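PDB 4AY7: Methylcobalamin\: coenzyme M methyltransferase from Methanosarcina mazei, which catalyses methyl transfer from a methylated corrinoid to coenzyme M, as a zinc-dependent TIM-barrel enzyme of methanogenesis. Local coordinates for residues P253-M258 with E264-E269. Numbering follows the deposited sequence.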
loop_
_atom_site.group_PDB
_atom_site.type_symbol
_atom_site.label_atom_id
_atom_site.label_comp_id
_atom_site.label_asym_id
_atom_site.label_seq_id
_atom_site.Cartn_x
_atom_site.Cartn_y
_atom_site.Cartn_z
ATOM N N PRO A 253 -17.477 -4.511 -7.157
ATOM C CA PRO A 253 -17.734 -5.082 -8.512
ATOM C C PRO A 253 -16.528 -5.777 -9.138
ATOM O O PRO A 253 -16.693 -6.530 -10.088
ATOM C CB PRO A 253 -18.186 -3.892 -9.329
ATOM C CG PRO A 253 -18.595 -2.835 -8.315
ATOM C CD PRO A 253 -17.812 -3.074 -7.069
ATOM N N ILE A 254 -15.383 -5.685 -8.477
ATOM C CA ILE A 254 -14.179 -6.353 -8.875
ATOM C C ILE A 254 -13.476 -7.106 -7.791
ATOM O O ILE A 254 -12.431 -7.688 -8.053
ATOM C CB ILE A 254 -13.107 -5.323 -9.455
ATOM C CG1 ILE A 254 -12.612 -4.280 -8.412
ATOM C CG2 ILE A 254 -13.616 -4.681 -10.757
ATOM C CD1 ILE A 254 -11.362 -3.508 -8.859
ATOM N N LEU A 255 -14.039 -7.113 -6.578
ATOM C CA LEU A 255 -13.445 -7.825 -5.454
ATOM C C LEU A 255 -13.108 -9.266 -5.787
ATOM O O LEU A 255 -12.024 -9.715 -5.469
ATOM C CB LEU A 255 -14.360 -7.739 -4.227
ATOM C CG LEU A 255 -13.730 -8.180 -2.921
ATOM C CD1 LEU A 255 -12.403 -7.427 -2.680
ATOM C CD2 LEU A 255 -14.731 -7.940 -1.771
ATOM N N SER A 256 -14.038 -9.997 -6.399
ATOM C CA SER A 256 -13.788 -11.408 -6.761
ATOM C C SER A 256 -12.655 -11.545 -7.813
ATOM O O SER A 256 -11.803 -12.395 -7.688
ATOM C CB SER A 256 -15.093 -12.102 -7.239
ATOM O OG SER A 256 -14.871 -13.472 -7.440
ATOM N N ASP A 257 -12.551 -10.571 -8.702
ATOM C CA ASP A 257 -11.473 -10.500 -9.719
ATOM C C ASP A 257 -10.153 -10.155 -9.053
ATOM O O ASP A 257 -9.150 -10.744 -9.406
ATOM C CB ASP A 257 -11.815 -9.494 -10.793
ATOM C CG ASP A 257 -13.093 -9.820 -11.513
ATOM O OD1 ASP A 257 -13.091 -10.880 -12.139
ATOM O OD2 ASP A 257 -14.088 -9.030 -11.453
ATOM N N MET A 258 -10.155 -9.255 -8.065
ATOM C CA MET A 258 -8.956 -8.995 -7.291
ATOM C C MET A 258 -8.406 -10.247 -6.647
ATOM O O MET A 258 -7.199 -10.433 -6.551
ATOM C CB MET A 258 -9.269 -7.952 -6.209
ATOM C CG MET A 258 -9.522 -6.519 -6.770
ATOM S SD MET A 258 -10.165 -5.363 -5.550
ATOM C CE MET A 258 -8.818 -5.403 -4.362
ATOM N N GLU A 264 -1.289 -12.512 -1.954
ATOM C CA GLU A 264 -1.700 -13.144 -0.709
ATOM C C GLU A 264 -2.849 -12.425 -0.048
ATOM O O GLU A 264 -3.766 -13.070 0.455
ATOM C CB GLU A 264 -0.550 -13.205 0.264
ATOM C CG GLU A 264 0.373 -14.364 -0.004
ATOM C CD GLU A 264 1.321 -14.214 -1.127
ATOM O OE1 GLU A 264 1.391 -13.102 -1.675
ATOM O OE2 GLU A 264 1.987 -15.259 -1.479
ATOM N N GLY A 265 -2.700 -11.143 0.105
ATOM C CA GLY A 265 -3.699 -10.348 0.780
ATOM C C GLY A 265 -4.300 -9.290 -0.091
ATOM O O GLY A 265 -3.625 -8.705 -1.001
ATOM N N LEU A 266 -5.555 -9.009 0.218
ATOM C CA LEU A 266 -6.257 -7.877 -0.261
ATOM C C LEU A 266 -6.616 -6.861 0.845
ATOM O O LEU A 266 -7.170 -7.169 1.869
ATOM C CB LEU A 266 -7.515 -8.284 -1.024
ATOM C CG LEU A 266 -7.339 -9.274 -2.125
ATOM C CD1 LEU A 266 -8.717 -9.602 -2.656
ATOM C CD2 LEU A 266 -6.451 -8.717 -3.236
ATOM N N SER A 267 -6.224 -5.613 0.623
ATOM C CA SER A 267 -6.447 -4.507 1.610
ATOM C C SER A 267 -7.584 -3.723 1.063
ATOM O O SER A 267 -7.498 -3.170 -0.056
ATOM C CB SER A 267 -5.219 -3.664 1.763
ATOM O OG SER A 267 -5.476 -2.431 2.410
ATOM N N VAL A 268 -8.616 -3.563 1.889
ATOM C CA VAL A 268 -9.859 -2.963 1.480
ATOM C C VAL A 268 -10.363 -1.922 2.521
ATOM O O VAL A 268 -10.017 -1.980 3.686
ATOM C CB VAL A 268 -11.007 -3.977 1.410
ATOM C CG1 VAL A 268 -10.717 -4.977 0.309
ATOM C CG2 VAL A 268 -11.193 -4.675 2.781
ATOM N N GLU A 269 -11.144 -0.999 2.015
ATOM C CA GLU A 269 -11.723 0.048 2.822
ATOM C C GLU A 269 -13.005 -0.445 3.431
ATOM O O GLU A 269 -13.668 -1.338 2.936
ATOM C CB GLU A 269 -12.068 1.245 1.935
ATOM C CG GLU A 269 -10.897 2.106 1.548
ATOM C CD GLU A 269 -11.347 3.515 1.145
ATOM O OE1 GLU A 269 -11.694 3.684 -0.047
ATOM O OE2 GLU A 269 -11.344 4.436 2.033
#
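L266 reaches from the strand onto the helix face formed by L255 and M258. Its CB and CG have no partner within 4.5 Å on residues 253-258; they serve as a stem. With chi1 at -53°, CG stands beside the backbone N and anti to the carbonyl carbon, and chi2 (176°) extends CD1 away from CA. The fork therefore does the touching. L266 CD1 lies 4.0 Å from M258 CB and 4.3 Å from L255 CD1, entering between the two helix residues. L266 CD2 turns to the last peptide of the segment, 3.8 Å from M258 O, a van der Waals approach of a methyl to a carbonyl oxygen. The M258 chain bends at chi3 (60°), which brings its CE back to 4.2 Å from L266 CD2. Two residues along the strand, V268 adds one methyl: its CG1 is 4.2 Å from L255 CD1, so that this single leucine methyl touches both strand side chains. All four contacting residues are buried; the segments bury a modest 189 Å² in all, and the side-chain contacts among these four are between apolar groups.

The segments belong to a beta-alpha-beta unit of the TIM barrel, in which helix 252-259 connects parallel strands 242-246 and 265-267. Between L266 and V268, S267 points away from the helix, and its OG bonds to ND1 of the zinc ligand H246. On the helix-facing side, L245 of strand 242-246 touches both M258 and L266, while V281 and I282 of helix 275-282 pack against L255, joining this layer to the next helix.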